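Local coordinates for uncharacterized protein (PDB 4ME2) that probably binds RNA in a sequence-specific manner as a pentatricopeptide repeat protein linked to group II intron RNA in the chloroplast, at residues 55-60 with 72-77; 171-176 with 205-210. All coordinates share one frame; numbering follows the deposited sequence.

Interaction 1: residues 55-60 with 72-77; sequences ALKRLT and AASAAL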
ATOM      1  N   ALA A  55      -1.048 -23.641  -7.784  1.00 23.77           N
ATOM      2  CA  ALA A  55       0.076 -23.468  -8.701  1.00 24.27           C
ATOM      3  C   ALA A  55       1.095 -22.463  -8.168  1.00 23.58           C
ATOM      4  O   ALA A  55       2.298 -22.709  -8.229  1.00 24.32           O
ATOM      5  CB  ALA A  55      -0.413 -23.056 -10.083  1.00 24.50           C
ATOM      6  N   LEU A  56       0.622 -21.333  -7.646  1.00 22.41           N
ATOM      7  CA  LEU A  56       1.535 -20.317  -7.133  1.00 21.77           C
ATOM      8  C   LEU A  56       2.347 -20.860  -5.956  1.00 21.76           C
ATOM      9  O   LEU A  56       3.545 -20.606  -5.855  1.00 21.95           O
ATOM     10  CB  LEU A  56       0.785 -19.039  -6.740  1.00 21.37           C
ATOM     11  CG  LEU A  56       1.653 -17.884  -6.230  1.00 21.11           C
ATOM     12  CD1 LEU A  56       2.814 -17.609  -7.168  1.00 21.27           C
ATOM     13  CD2 LEU A  56       0.824 -16.624  -6.021  1.00 20.90           C
ATOM     14  N   LYS A  57       1.686 -21.604  -5.074  1.00 22.07           N
ATOM     15  CA  LYS A  57       2.370 -22.252  -3.953  1.00 22.57           C
ATOM     16  C   LYS A  57       3.397 -23.280  -4.456  1.00 23.23           C
ATOM     17  O   LYS A  57       4.549 -23.285  -4.019  1.00 23.07           O
ATOM     18  CB  LYS A  57       1.345 -22.865  -2.986  1.00 22.78           C
ATOM     19  CG  LYS A  57       0.569 -21.819  -2.187  1.00 23.41           C
ATOM     20  CD  LYS A  57      -0.743 -22.341  -1.606  1.00 24.89           C
ATOM     21  CE  LYS A  57      -0.534 -23.463  -0.604  1.00 26.25           C
ATOM     22  NZ  LYS A  57      -1.828 -23.954  -0.053  1.00 27.37           N
ATOM     23  N   ARG A  58       2.986 -24.119  -5.404  1.00 24.04           N
ATOM     24  CA  ARG A  58       3.863 -25.128  -5.994  1.00 25.17           C
ATOM     25  C   ARG A  58       5.101 -24.502  -6.640  1.00 24.74           C
ATOM     26  O   ARG A  58       6.221 -24.975  -6.441  1.00 24.91           O
ATOM     27  CB  ARG A  58       3.078 -25.948  -7.020  1.00 27.12           C
ATOM     28  CG  ARG A  58       3.852 -27.077  -7.679  1.00 29.65           C
ATOM     29  CD  ARG A  58       3.015 -27.758  -8.757  1.00 31.73           C
ATOM     30  NE  ARG A  58       2.853 -26.929  -9.956  1.00 34.29           N
ATOM     31  CZ  ARG A  58       1.686 -26.510 -10.448  1.00 34.99           C
ATOM     32  NH1 ARG A  58       0.540 -26.844  -9.866  1.00 36.16           N
ATOM     33  NH2 ARG A  58       1.666 -25.763 -11.543  1.00 35.62           N
ATOM     34  N   LEU A  59       4.892 -23.433  -7.404  1.00 23.69           N
ATOM     35  CA  LEU A  59       5.976 -22.755  -8.118  1.00 23.66           C
ATOM     36  C   LEU A  59       6.992 -22.090  -7.196  1.00 22.95           C
ATOM     37  O   LEU A  59       8.125 -21.822  -7.601  1.00 24.95           O
ATOM     38  CB  LEU A  59       5.413 -21.713  -9.094  1.00 23.18           C
ATOM     39  CG  LEU A  59       4.666 -22.262 -10.314  1.00 23.81           C
ATOM     40  CD1 LEU A  59       3.921 -21.148 -11.038  1.00 23.78           C
ATOM     41  CD2 LEU A  59       5.624 -22.981 -11.249  1.00 24.33           C
ATOM     42  N   THR A  60       6.597 -21.821  -5.959  1.00 22.55           N
ATOM     43  CA  THR A  60       7.467 -21.086  -5.055  1.00 22.78           C
ATOM     44  C   THR A  60       7.837 -21.891  -3.822  1.00 22.93           C
ATOM     45  O   THR A  60       8.277 -21.326  -2.830  1.00 23.81           O
ATOM     46  CB  THR A  60       6.815 -19.772  -4.596  1.00 22.10           C
ATOM     47  OG1 THR A  60       5.542 -20.058  -3.992  1.00 21.04           O
ATOM     48  CG2 THR A  60       6.650 -18.800  -5.774  1.00 22.25           C
ATOM     49  N   ALA A  72       6.437 -16.322 -10.686  1.00 25.04           N
ATOM     50  CA  ALA A  72       5.474 -17.361 -10.423  1.00 23.92           C
ATOM     51  C   ALA A  72       4.073 -16.777 -10.477  1.00 22.70           C
ATOM     52  O   ALA A  72       3.170 -17.413 -10.989  1.00 22.36           O
ATOM     53  CB  ALA A  72       5.738 -18.032  -9.091  1.00 23.44           C
ATOM     54  N   ALA A  73       3.900 -15.560  -9.964  1.00 22.12           N
ATOM     55  CA  ALA A  73       2.563 -14.966  -9.869  1.00 21.43           C
ATOM     56  C   ALA A  73       1.966 -14.658 -11.239  1.00 21.42           C
ATOM     57  O   ALA A  73       0.780 -14.889 -11.463  1.00 20.40           O
ATOM     58  CB  ALA A  73       2.577 -13.723  -8.991  1.00 21.12           C
ATOM     59  N   SER A  74       2.779 -14.150 -12.159  1.00 22.21           N
ATOM     60  CA  SER A  74       2.274 -13.924 -13.509  1.00 23.23           C
ATOM     61  C   SER A  74       1.923 -15.240 -14.202  1.00 23.20           C
ATOM     62  O   SER A  74       0.906 -15.324 -14.881  1.00 23.72           O
ATOM     63  CB  SER A  74       3.240 -13.081 -14.349  1.00 25.00           C
ATOM     64  OG  SER A  74       4.498 -13.713 -14.485  1.00 27.17           O
ATOM     65  N   ALA A  75       2.748 -16.267 -14.018  1.00 22.35           N
ATOM     66  CA  ALA A  75       2.490 -17.566 -14.634  1.00 22.94           C
ATOM     67  C   ALA A  75       1.234 -18.227 -14.068  1.00 22.80           C
ATOM     68  O   ALA A  75       0.410 -18.753 -14.813  1.00 24.28           O
ATOM     69  CB  ALA A  75       3.694 -18.485 -14.472  1.00 23.33           C
ATOM     70  N   ALA A  76       1.084 -18.199 -12.750  1.00 22.13           N
ATOM     71  CA  ALA A  76      -0.019 -18.919 -12.117  1.00 22.50           C
ATOM     72  C   ALA A  76      -1.350 -18.166 -12.173  1.00 22.32           C
ATOM     73  O   ALA A  76      -2.420 -18.785 -12.267  1.00 22.77           O
ATOM     74  CB  ALA A  76       0.343 -19.275 -10.685  1.00 22.60           C
ATOM     75  N   LEU A  77      -1.283 -16.837 -12.141  1.00 22.20           N
ATOM     76  CA  LEU A  77      -2.486 -16.016 -11.992  1.00 22.80           C
ATOM     77  C   LEU A  77      -2.835 -15.201 -13.233  1.00 23.42           C
ATOM     78  O   LEU A  77      -3.889 -14.562 -13.283  1.00 23.31           O
ATOM     79  CB  LEU A  77      -2.333 -15.069 -10.795  1.00 22.91           C
ATOM     80  CG  LEU A  77      -1.743 -15.608  -9.488  1.00 22.97           C
ATOM     81  CD1 LEU A  77      -1.585 -14.483  -8.477  1.00 22.77           C
ATOM     82  CD2 LEU A  77      -2.579 -16.735  -8.904  1.00 23.69           C
TER
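Leu56 enters helix 66-77 as a knob into the hole formed by Ala72, Ala73, Ala76 and Leu77. Its CG stands anti to the backbone N (chi1 -178°), which aims the two methyl branches across the interface. CD1 comes down on Ala72 CB at 3.5 Å and also meets the backbone N of Ala73, while CD2 crosses to Leu77 CD1 at 4.1 Å. Most of the other apolar contacts gather round two alanine methyls. Ala72 CB receives Leu59 CB at 3.7 Å and Thr60 CG2 at 3.5 Å; Ala76 CB touches Ala55 CB at 3.9 Å and is approached by Leu59 CD1 at 4.1 Å. These short side chains permit an axis separation of 9.0 Å, and the segments run broadly antiparallel, at 145°.

Polar bonding stays on the 55-60 side. Thr60 OG1 donates to Leu56 O over 2.8 Å, with a C=O...donor angle of 143°, and also accepts from Arg64 NE in the following turn. The hydroxyl thus turns back to its own helix while CG2 faces Ala72. A glycine in place of Thr60 would probably leave Leu56 O without this side-chain donor, Arg64 NE without its hydroxyl acceptor and a gap beside the Ala72 methyl.

Leu92 of helix 82-94 also touches Leu56, and Ala103 and Ala104 of helix 98-109 contact Ala73 and Leu77, so the pair is packed against the next two helices. Two consecutive helices, roughly antiparallel at this contact and locked by a knob into a hole, make a helical hairpin of the helix-turn-helix kind found in pentatricopeptide repeat proteins.

Interaction 2: residues 171-176 with 205-210; sequences LTRLVR and YMYRVM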
ATOM      1  N   LEU A 171      -6.928   7.142   2.969  1.00 24.98           N
ATOM      2  CA  LEU A 171      -5.523   7.550   2.964  1.00 24.15           C
ATOM      3  C   LEU A 171      -4.954   7.532   4.381  1.00 23.52           C
ATOM      4  O   LEU A 171      -3.809   7.115   4.599  1.00 22.17           O
ATOM      5  CB  LEU A 171      -5.360   8.937   2.342  1.00 25.01           C
ATOM      6  CG  LEU A 171      -3.918   9.377   2.080  1.00 25.17           C
ATOM      7  CD1 LEU A 171      -3.310   8.579   0.934  1.00 26.38           C
ATOM      8  CD2 LEU A 171      -3.854  10.871   1.800  1.00 26.81           C
ATOM      9  N   THR A 172      -5.758   7.970   5.347  1.00 23.44           N
ATOM     10  CA  THR A 172      -5.310   8.024   6.737  1.00 23.28           C
ATOM     11  C   THR A 172      -5.141   6.615   7.306  1.00 22.76           C
ATOM     12  O   THR A 172      -4.238   6.366   8.111  1.00 21.96           O
ATOM     13  CB  THR A 172      -6.255   8.875   7.619  1.00 23.68           C
ATOM     14  OG1 THR A 172      -6.364  10.194   7.064  1.00 24.12           O
ATOM     15  CG2 THR A 172      -5.704   8.993   9.040  1.00 24.21           C
ATOM     16  N   ARG A 173      -6.009   5.699   6.880  1.00 23.08           N
ATOM     17  CA  ARG A 173      -5.905   4.291   7.263  1.00 23.15           C
ATOM     18  C   ARG A 173      -4.568   3.698   6.836  1.00 21.11           C
ATOM     19  O   ARG A 173      -3.932   2.983   7.612  1.00 20.81           O
ATOM     20  CB  ARG A 173      -7.036   3.462   6.652  1.00 25.50           C
ATOM     21  CG  ARG A 173      -8.368   3.596   7.370  1.00 29.03           C
ATOM     22  CD  ARG A 173      -9.326   2.468   7.014  1.00 31.62           C
ATOM     23  NE  ARG A 173      -8.936   1.182   7.595  1.00 33.89           N
ATOM     24  CZ  ARG A 173      -9.091   0.849   8.875  1.00 35.17           C
ATOM     25  NH1 ARG A 173      -9.618   1.710   9.740  1.00 35.95           N
ATOM     26  NH2 ARG A 173      -8.706  -0.349   9.297  1.00 36.30           N
ATOM     27  N   LEU A 174      -4.157   3.990   5.605  1.00 20.40           N
ATOM     28  CA  LEU A 174      -2.858   3.534   5.109  1.00 19.30           C
ATOM     29  C   LEU A 174      -1.716   4.137   5.929  1.00 18.97           C
ATOM     30  O   LEU A 174      -0.777   3.432   6.317  1.00 17.95           O
ATOM     31  CB  LEU A 174      -2.699   3.856   3.624  1.00 19.27           C
ATOM     32  CG  LEU A 174      -1.315   3.592   3.020  1.00 18.61           C
ATOM     33  CD1 LEU A 174      -0.905   2.131   3.153  1.00 18.63           C
ATOM     34  CD2 LEU A 174      -1.291   4.010   1.558  1.00 18.65           C
ATOM     35  N   VAL A 175      -1.805   5.434   6.211  1.00 19.29           N
ATOM     36  CA  VAL A 175      -0.753   6.116   6.965  1.00 19.32           C
ATOM     37  C   VAL A 175      -0.675   5.575   8.402  1.00 19.10           C
ATOM     38  O   VAL A 175       0.412   5.341   8.925  1.00 18.51           O
ATOM     39  CB  VAL A 175      -0.936   7.653   6.944  1.00 19.81           C
ATOM     40  CG1 VAL A 175      -0.028   8.308   7.971  1.00 19.97           C
ATOM     41  CG2 VAL A 175      -0.662   8.208   5.550  1.00 20.22           C
ATOM     42  N   ARG A 176      -1.833   5.371   9.030  1.00 19.26           N
ATOM     43  CA  ARG A 176      -1.913   4.729  10.348  1.00 19.90           C
ATOM     44  C   ARG A 176      -1.233   3.363  10.338  1.00 18.75           C
ATOM     45  O   ARG A 176      -0.476   3.013  11.249  1.00 18.62           O
ATOM     46  CB  ARG A 176      -3.378   4.498  10.726  1.00 22.66           C
ATOM     47  CG  ARG A 176      -3.965   5.395  11.800  1.00 26.42           C
ATOM     48  CD  ARG A 176      -5.428   5.009  12.039  1.00 28.21           C
ATOM     49  NE  ARG A 176      -5.590   3.910  12.993  1.00 31.14           N
ATOM     50  CZ  ARG A 176      -6.762   3.398  13.362  1.00 32.50           C
ATOM     51  NH1 ARG A 176      -7.890   3.872  12.853  1.00 34.27           N
ATOM     52  NH2 ARG A 176      -6.809   2.404  14.236  1.00 34.16           N
ATOM     53  N   TYR A 205      -6.599  14.747  12.901  1.00 32.25           N
ATOM     54  CA  TYR A 205      -6.211  13.351  13.095  1.00 29.69           C
ATOM     55  C   TYR A 205      -5.001  12.924  12.255  1.00 28.29           C
ATOM     56  O   TYR A 205      -4.100  12.281  12.772  1.00 27.16           O
ATOM     57  CB  TYR A 205      -7.398  12.412  12.860  1.00 29.90           C
ATOM     58  CG  TYR A 205      -7.101  10.957  13.139  1.00 29.14           C
ATOM     59  CD1 TYR A 205      -6.557  10.558  14.357  1.00 29.50           C
ATOM     60  CD2 TYR A 205      -7.370   9.981  12.184  1.00 29.08           C
ATOM     61  CE1 TYR A 205      -6.282   9.229  14.615  1.00 28.77           C
ATOM     62  CE2 TYR A 205      -7.105   8.647  12.434  1.00 28.64           C
ATOM     63  CZ  TYR A 205      -6.559   8.281  13.650  1.00 28.96           C
ATOM     64  OH  TYR A 205      -6.297   6.964  13.909  1.00 29.54           O
ATOM     65  N   MET A 206      -4.975  13.273  10.971  1.00 27.62           N
ATOM     66  CA  MET A 206      -3.819  12.932  10.139  1.00 26.92           C
ATOM     67  C   MET A 206      -2.532  13.539  10.701  1.00 27.08           C
ATOM     68  O   MET A 206      -1.492  12.880  10.736  1.00 26.38           O
ATOM     69  CB  MET A 206      -4.021  13.391   8.700  1.00 27.46           C
ATOM     70  CG  MET A 206      -2.794  13.235   7.812  1.00 26.19           C
ATOM     71  SD  MET A 206      -2.291  11.524   7.539  1.00 25.41           S
ATOM     72  CE  MET A 206      -3.213  11.139   6.054  1.00 25.90           C
ATOM     73  N   TYR A 207      -2.611  14.795  11.130  1.00 28.17           N
ATOM     74  CA  TYR A 207      -1.444  15.484  11.682  1.00 27.68           C
ATOM     75  C   TYR A 207      -0.932  14.805  12.946  1.00 27.35           C
ATOM     76  O   TYR A 207       0.274  14.624  13.119  1.00 27.40           O
ATOM     77  CB  TYR A 207      -1.756  16.954  11.971  1.00 27.23           C
ATOM     78  CG  TYR A 207      -2.111  17.762  10.749  1.00 28.03           C
ATOM     79  CD1 TYR A 207      -1.292  17.758   9.625  1.00 27.37           C
ATOM     80  CD2 TYR A 207      -3.263  18.543  10.720  1.00 28.53           C
ATOM     81  CE1 TYR A 207      -1.614  18.499   8.501  1.00 28.22           C
ATOM     82  CE2 TYR A 207      -3.594  19.284   9.601  1.00 29.63           C
ATOM     83  CZ  TYR A 207      -2.766  19.262   8.499  1.00 28.48           C
ATOM     84  OH  TYR A 207      -3.088  19.996   7.389  1.00 30.85           O
ATOM     85  N   ARG A 208      -1.849  14.435  13.833  1.00 28.34           N
ATOM     86  CA  ARG A 208      -1.463  13.820  15.093  1.00 27.88           C
ATOM     87  C   ARG A 208      -0.829  12.451  14.861  1.00 27.59           C
ATOM     88  O   ARG A 208       0.158  12.108  15.506  1.00 26.27           O
ATOM     89  CB  ARG A 208      -2.661  13.704  16.039  1.00 30.22           C
ATOM     90  CG  ARG A 208      -3.291  15.039  16.418  1.00 32.39           C
ATOM     91  CD  ARG A 208      -4.369  14.860  17.474  1.00 34.47           C
ATOM     92  NE  ARG A 208      -3.880  14.042  18.583  1.00 36.30           N
ATOM     93  CZ  ARG A 208      -4.517  13.854  19.735  1.00 38.06           C
ATOM     94  NH1 ARG A 208      -5.693  14.431  19.961  1.00 38.73           N
ATOM     95  NH2 ARG A 208      -3.967  13.088  20.670  1.00 38.60           N
ATOM     96  N   VAL A 209      -1.405  11.682  13.937  1.00 26.36           N
ATOM     97  CA  VAL A 209      -0.857  10.374  13.580  1.00 26.12           C
ATOM     98  C   VAL A 209       0.600  10.534  13.162  1.00 24.46           C
ATOM     99  O   VAL A 209       1.482   9.830  13.661  1.00 24.50           O
ATOM    100  CB  VAL A 209      -1.651   9.716  12.427  1.00 25.93           C
ATOM    101  CG1 VAL A 209      -0.922   8.488  11.894  1.00 25.78           C
ATOM    102  CG2 VAL A 209      -3.050   9.336  12.891  1.00 26.18           C
ATOM    103  N   MET A 210       0.828  11.481  12.259  1.00 25.00           N
ATOM    104  CA  MET A 210       2.133  11.672  11.636  1.00 24.10           C
ATOM    105  C   MET A 210       3.153  12.304  12.581  1.00 25.11           C
ATOM    106  O   MET A 210       4.280  11.822  12.686  1.00 24.16           O
ATOM    107  CB  MET A 210       1.992  12.471  10.340  1.00 24.47           C
ATOM    108  CG  MET A 210       1.512  11.628   9.166  1.00 23.44           C
ATOM    109  SD  MET A 210       2.715  10.349   8.743  1.00 23.48           S
ATOM    110  CE  MET A 210       4.097  11.374   8.245  1.00 22.65           C
TER
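Met206 reaches Thr172 and Val175 because its CG lies anti to the backbone N (chi1 173°) and the chain then bends at chi2 and chi3. Thr172 has CG2 anti to its own N, which turns that methyl to Tyr205 and leaves OG1 on the Met206 side. The Met206 CE methyl consequently lies 3.4 Å from Thr172 OG1 and 3.9 Å from Val175 CG2, the thioether chain crossing the valine at about a right angle. Val175 CG1 meets Met210 SD at 3.5 Å and Val209 CG1 at 4.0 Å. Two methionines of the same helix thus both bring their sulfur up to one valine.

Toward the more exposed side, Thr172 CG2 lies 3.7 Å from CE2 of the Tyr205 ring. Val209 CG2 covers one face of that ring, offset toward its rim. The Arg176 chain passes the phenol end at roughly a right angle, but its CD is modelled too close to the hydroxyl for that detail to be trusted.

The axes diverge by just 12° and approach to 10.3 Å, a nearly parallel pair; Tyr191 of helix 184-197 touches Met210, and Val190 touches Leu171. Thr172 OG1 is bonded within its own helix, to Val168 O. With that hydroxyl already satisfied, cohesion between the segments rests mainly on van der Waals contact between methyl, thioether and aromatic surfaces.

Interaction 1 closes along the chain before interaction 2 opens, and the two lie on opposite sides of the chain's centre. Their centres are about 35 Å apart and their nearest atoms about 20 Å, so they do not touch. Interaction 1 sits farther out, about 22 Å from the centre of the chain against about 14 Å for interaction 2. They differ in kind: the segments 55-60 and 72-77 cross at 145° on consecutive helices, whereas 171-176 and 205-210 run within 12° of parallel, on helices with helix 184-197 between them in sequence. Antiparallel pairing and nearly parallel packing together suit an elongated helical-repeat array, consistent with an RNA-binding repeat protein.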